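Local coordinates for protein A-adding tRNA nucleotidyltransferase (Aquifex aeolicus, PDB 4WBY) that adds the terminal adenosine to tRNAs ending in CC, using ATP, and so completes the CCA terminus, at residues E42-D47 with G83-E88; H65-H70 with A78-G83. All blocks are in the same frame, centred on the assembly; numbering follows the deposited sequence.

Both contacts lie in one mixed sheet of the head domain, in which strands 69-72, 77-82, 85-91 and 45-51 follow one another across the sheet. Interaction 2 joins the first pair and interaction 1 the last. Their centres are about 11 Å apart, and both include Gly83 in the turn between strands 77-82 and 85-91. That middle pair connects them: Leu87 N lies 2.8 Å from Leu80 O, a probable backbone hydrogen bond, and Glu88 OE1 lies 3.2 Å from His79 NE2, also probably bonded. Interaction 1 carries Asp45 and Asp47, the inferred magnesium ligands; the side chains of His79 and Asp47 are about 6 Å apart, so interaction 2 borders this site.

Interaction 1. Residues E42-D47 with G83-E88; sequences EVWDVD and GKLKLE
Lys86 and Asp45 lie side by side and point the same way, so the lysine chain can be traced against one carboxylate oxygen. Lys86 CB is 3.6 Å from Asp45 OD1; CG stays close to the same oxygen, and Lys86 CD is 3.7 Å from it. A bend at chi3 (63°) then places CE, and Lys86 NZ ends 4.7 Å from Asp45 OD2, too far for direct pairing. Water 2 spans that gap, accepting from Lys86 NZ and donating to Asp45 OD2 at 2.6 Å. The backbones that carry these groups run parallel, the strand axes 20° apart: Lys86 N donates to Trp44 O, Val46 N to Lys86 O, and Glu88 N to Val46 O. This pairing sets Asp45 and Asp47, the inferred magnesium ligands and the paired acidic residues of the nucleotidyltransferase fold, on the same face of the sheet as Lys86 and Glu88. The Asp47 and Glu88 carboxylates are stacked with planes 14° apart, and Asp47 OD1 is 3.5 Å from Glu88 CB. On the opposite face, Val46 CB meets Leu87 CD2 at 3.9 Å. Ahead of the strand, Trp44 CE3 touches Lys84 CB and Leu85 CD2, each at 3.6 Å.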
# COMPACT_ATOMS: atom_id res chain seq x y z
N GLU A 42 -0.95 -1.94 -16.83
CA GLU A 42 -1.02 -3.38 -17.06
C GLU A 42 -1.76 -4.03 -15.90
O GLU A 42 -1.39 -3.84 -14.75
CB GLU A 42 0.39 -3.96 -17.22
CG GLU A 42 0.45 -5.42 -17.56
CD GLU A 42 1.88 -5.90 -17.80
OE1 GLU A 42 2.74 -5.06 -18.14
OE2 GLU A 42 2.14 -7.11 -17.63
N VAL A 43 -2.82 -4.77 -16.19
CA VAL A 43 -3.62 -5.38 -15.14
C VAL A 43 -3.66 -6.91 -15.25
O VAL A 43 -3.94 -7.46 -16.32
CB VAL A 43 -5.06 -4.83 -15.15
CG1 VAL A 43 -5.08 -3.39 -14.68
CG2 VAL A 43 -5.62 -4.90 -16.53
N TRP A 44 -3.35 -7.59 -14.15
CA TRP A 44 -3.38 -9.05 -14.14
C TRP A 44 -4.39 -9.61 -13.16
O TRP A 44 -4.64 -10.81 -13.15
CB TRP A 44 -1.99 -9.60 -13.83
CG TRP A 44 -1.05 -9.33 -14.94
CD1 TRP A 44 -0.13 -8.32 -15.01
CD2 TRP A 44 -0.97 -10.04 -16.18
NE1 TRP A 44 0.53 -8.38 -16.22
CE2 TRP A 44 0.03 -9.43 -16.95
CE3 TRP A 44 -1.65 -11.15 -16.70
CZ2 TRP A 44 0.38 -9.88 -18.22
CZ3 TRP A 44 -1.31 -11.60 -17.97
CH2 TRP A 44 -0.30 -10.96 -18.71
N ASP A 45 -4.97 -8.73 -12.35
CA ASP A 45 -6.00 -9.10 -11.39
C ASP A 45 -7.30 -8.49 -11.88
O ASP A 45 -7.48 -7.28 -11.86
CB ASP A 45 -5.65 -8.59 -9.99
CG ASP A 45 -4.46 -9.30 -9.36
OD1 ASP A 45 -3.72 -10.02 -10.07
OD2 ASP A 45 -4.24 -9.12 -8.15
N VAL A 46 -8.21 -9.34 -12.36
CA VAL A 46 -9.44 -8.86 -12.95
C VAL A 46 -10.64 -9.27 -12.11
O VAL A 46 -10.81 -10.45 -11.77
CB VAL A 46 -9.62 -9.41 -14.39
CG1 VAL A 46 -10.81 -8.76 -15.09
CG2 VAL A 46 -8.35 -9.19 -15.20
N ASP A 47 -11.48 -8.27 -11.79
CA ASP A 47 -12.68 -8.48 -11.00
C ASP A 47 -13.92 -8.39 -11.87
O ASP A 47 -14.08 -7.42 -12.63
CB ASP A 47 -12.77 -7.46 -9.87
CG ASP A 47 -11.58 -7.51 -8.93
OD1 ASP A 47 -10.99 -8.60 -8.78
OD2 ASP A 47 -11.24 -6.45 -8.36
N GLY A 83 -3.41 -19.04 -16.01
CA GLY A 83 -2.11 -18.51 -16.38
C GLY A 83 -1.73 -17.42 -15.39
O GLY A 83 -1.79 -17.63 -14.18
N LYS A 84 -1.37 -16.24 -15.89
CA LYS A 84 -0.97 -15.13 -15.03
C LYS A 84 -2.14 -14.30 -14.51
O LYS A 84 -1.96 -13.38 -13.70
CB LYS A 84 0.00 -14.22 -15.80
CG LYS A 84 1.32 -14.89 -16.15
CD LYS A 84 2.15 -15.13 -14.90
CE LYS A 84 3.49 -15.78 -15.24
NZ LYS A 84 4.35 -15.91 -14.04
N LEU A 85 -3.35 -14.60 -14.98
CA LEU A 85 -4.54 -13.84 -14.59
C LEU A 85 -5.21 -14.34 -13.32
O LEU A 85 -5.64 -15.49 -13.24
CB LEU A 85 -5.58 -13.88 -15.71
CG LEU A 85 -5.26 -13.11 -16.98
CD1 LEU A 85 -6.29 -13.46 -18.03
CD2 LEU A 85 -5.26 -11.62 -16.69
N LYS A 86 -5.32 -13.47 -12.32
CA LYS A 86 -6.08 -13.78 -11.12
C LYS A 86 -7.47 -13.20 -11.27
O LYS A 86 -7.63 -11.99 -11.45
CB LYS A 86 -5.39 -13.23 -9.87
CG LYS A 86 -4.06 -13.90 -9.59
CD LYS A 86 -3.40 -13.33 -8.35
CE LYS A 86 -4.23 -13.59 -7.10
NZ LYS A 86 -3.55 -13.15 -5.86
N LEU A 87 -8.47 -14.07 -11.22
CA LEU A 87 -9.85 -13.69 -11.48
C LEU A 87 -10.73 -13.79 -10.24
O LEU A 87 -10.66 -14.76 -9.48
CB LEU A 87 -10.44 -14.56 -12.59
CG LEU A 87 -9.61 -14.67 -13.87
CD1 LEU A 87 -10.25 -15.70 -14.80
CD2 LEU A 87 -9.46 -13.32 -14.57
N GLU A 88 -11.57 -12.78 -10.05
CA GLU A 88 -12.61 -12.83 -9.04
C GLU A 88 -13.96 -12.64 -9.71
O GLU A 88 -14.10 -11.77 -10.57
CB GLU A 88 -12.40 -11.75 -7.98
CG GLU A 88 -13.58 -11.63 -7.03
CD GLU A 88 -13.49 -10.43 -6.13
OE1 GLU A 88 -12.58 -10.41 -5.27
OE2 GLU A 88 -14.32 -9.50 -6.27
O HOH W 1 -2.04 -12.24 -11.34
O HOH W 2 -2.66 -10.13 -6.37
O HOH W 3 -8.79 -10.44 -9.15
O HOH W 4 -9.97 -9.01 -6.47

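Interaction 2. Residues H65-H70 with A78-G83; sequences HGVNVH and AHLKIG
Ile82 presents its CD1 methyl to one face of the His65 ring, the two side chains crossing at about a right angle. Ile82 CD1 is 3.8 Å from the centroid of the His65 ring and 19° off its normal, which meets the geometry of a CH-pi contact; it is offset toward the rim, and the closest ring atom is His65 CG at 3.6 Å. Ile82 CG2 approaches the ring at ND1. The polar end of the ring is held separately: NE2 is hydrogen-bonded to Glu15 of helix 7-22. An alanine at His65 would probably open a gap over Ile82 CD1 and leave Glu15 OE1 without this partner. The Val67 and Leu80 side chains also cross at about a right angle, with Val67 CG2 3.8 Å from Leu80 CD1 and Val67 CG1 3.4 Å from Lys81 O.

The chain gets from His65 to Val67 through Gly66, whose positive phi belongs to a Schellman motif closing helix 54-65. From there it enters the outer strand of a beta hairpin, 69-72 with 77-82, at the border of the head-domain sheet. The antiparallel pairing is clearest at His70 and His79, a hydrogen-bonded pair: His70 N donates to His79 O at 2.8 Å and nearly straight (172°), whereas His79 N reaches His70 O with the donor tilted 33° from the carbonyl plane. At Asn68 the link is through water 5, which donates to Asn68 O and accepts from Lys81 N. Val69 CG2, anti to the backbone N, touches both Ala78 CB at 4.0 Å and Leu80 CD2 at 4.2 Å. Ala58 of helix 54-65 touches the side chains of both Ala78 and Leu80, while Ala62 meets Val67 and Val69.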
# COMPACT_ATOMS: atom_id res chain seq x y z
N HIS A 65 -11.06 -24.52 -18.33
CA HIS A 65 -9.62 -24.26 -18.32
C HIS A 65 -8.82 -25.25 -17.47
O HIS A 65 -7.59 -25.16 -17.41
CB HIS A 65 -9.36 -22.83 -17.88
CG HIS A 65 -9.68 -21.83 -18.94
ND1 HIS A 65 -8.73 -21.37 -19.83
CD2 HIS A 65 -10.85 -21.25 -19.31
CE1 HIS A 65 -9.30 -20.53 -20.68
NE2 HIS A 65 -10.59 -20.45 -20.39
N GLY A 66 -9.50 -26.20 -16.84
CA GLY A 66 -8.84 -27.19 -16.01
C GLY A 66 -8.13 -26.62 -14.80
O GLY A 66 -7.07 -27.12 -14.42
N VAL A 67 -8.69 -25.57 -14.19
CA VAL A 67 -8.07 -24.98 -13.00
C VAL A 67 -8.93 -25.12 -11.76
O VAL A 67 -10.15 -25.27 -11.84
CB VAL A 67 -7.74 -23.47 -13.20
CG1 VAL A 67 -6.75 -23.29 -14.35
CG2 VAL A 67 -9.02 -22.63 -13.42
N ASN A 68 -8.28 -25.07 -10.60
CA ASN A 68 -8.98 -25.06 -9.32
C ASN A 68 -9.79 -23.77 -9.19
O ASN A 68 -9.43 -22.73 -9.77
CB ASN A 68 -7.99 -25.19 -8.16
CG ASN A 68 -8.66 -25.58 -6.84
OD1 ASN A 68 -9.73 -26.18 -6.82
ND2 ASN A 68 -8.02 -25.24 -5.72
N VAL A 69 -10.89 -23.85 -8.46
CA VAL A 69 -11.68 -22.67 -8.16
C VAL A 69 -12.02 -22.68 -6.67
O VAL A 69 -12.19 -23.75 -6.06
CB VAL A 69 -12.96 -22.60 -9.05
CG1 VAL A 69 -13.74 -23.90 -8.98
CG2 VAL A 69 -13.82 -21.40 -8.67
N HIS A 70 -12.03 -21.49 -6.07
CA HIS A 70 -12.34 -21.30 -4.67
C HIS A 70 -13.66 -20.58 -4.50
O HIS A 70 -13.72 -19.37 -4.65
CB HIS A 70 -11.27 -20.44 -3.98
CG HIS A 70 -10.01 -21.17 -3.63
ND1 HIS A 70 -8.91 -20.52 -3.12
CD2 HIS A 70 -9.68 -22.48 -3.70
CE1 HIS A 70 -7.95 -21.39 -2.90
NE2 HIS A 70 -8.39 -22.59 -3.24
N ALA A 78 -16.35 -16.17 -6.11
CA ALA A 78 -15.40 -17.25 -6.38
C ALA A 78 -14.12 -16.69 -6.98
O ALA A 78 -14.14 -15.67 -7.67
CB ALA A 78 -16.02 -18.29 -7.32
N HIS A 79 -13.01 -17.36 -6.72
CA HIS A 79 -11.71 -16.94 -7.22
C HIS A 79 -11.04 -18.09 -7.95
O HIS A 79 -11.18 -19.25 -7.55
CB HIS A 79 -10.81 -16.45 -6.07
CG HIS A 79 -11.38 -15.31 -5.29
ND1 HIS A 79 -12.39 -15.47 -4.36
CD2 HIS A 79 -11.10 -13.99 -5.32
CE1 HIS A 79 -12.69 -14.29 -3.84
NE2 HIS A 79 -11.92 -13.38 -4.40
N LEU A 80 -10.34 -17.76 -9.03
CA LEU A 80 -9.53 -18.74 -9.75
C LEU A 80 -8.41 -18.02 -10.48
O LEU A 80 -8.43 -16.80 -10.63
CB LEU A 80 -10.37 -19.57 -10.72
CG LEU A 80 -11.10 -18.77 -11.80
CD1 LEU A 80 -11.16 -19.52 -13.11
CD2 LEU A 80 -12.51 -18.44 -11.32
N LYS A 81 -7.41 -18.78 -10.91
CA LYS A 81 -6.29 -18.23 -11.63
C LYS A 81 -6.15 -18.99 -12.95
O LYS A 81 -6.21 -20.21 -12.97
CB LYS A 81 -5.00 -18.34 -10.80
CG LYS A 81 -3.81 -17.61 -11.41
CD LYS A 81 -2.60 -17.61 -10.47
CE LYS A 81 -1.44 -16.82 -11.07
NZ LYS A 81 -0.27 -16.74 -10.14
N ILE A 82 -5.99 -18.26 -14.04
CA ILE A 82 -5.74 -18.86 -15.34
C ILE A 82 -4.47 -18.24 -15.90
O ILE A 82 -4.44 -17.04 -16.20
CB ILE A 82 -6.92 -18.66 -16.31
CG1 ILE A 82 -8.18 -19.34 -15.78
CG2 ILE A 82 -6.58 -19.24 -17.68
CD1 ILE A 82 -9.43 -19.05 -16.60
N GLY A 83 -3.41 -19.04 -16.01
CA GLY A 83 -2.11 -18.51 -16.38
C GLY A 83 -1.73 -17.42 -15.39
O GLY A 83 -1.79 -17.63 -14.18
O HOH W 5 -7.12 -21.45 -9.84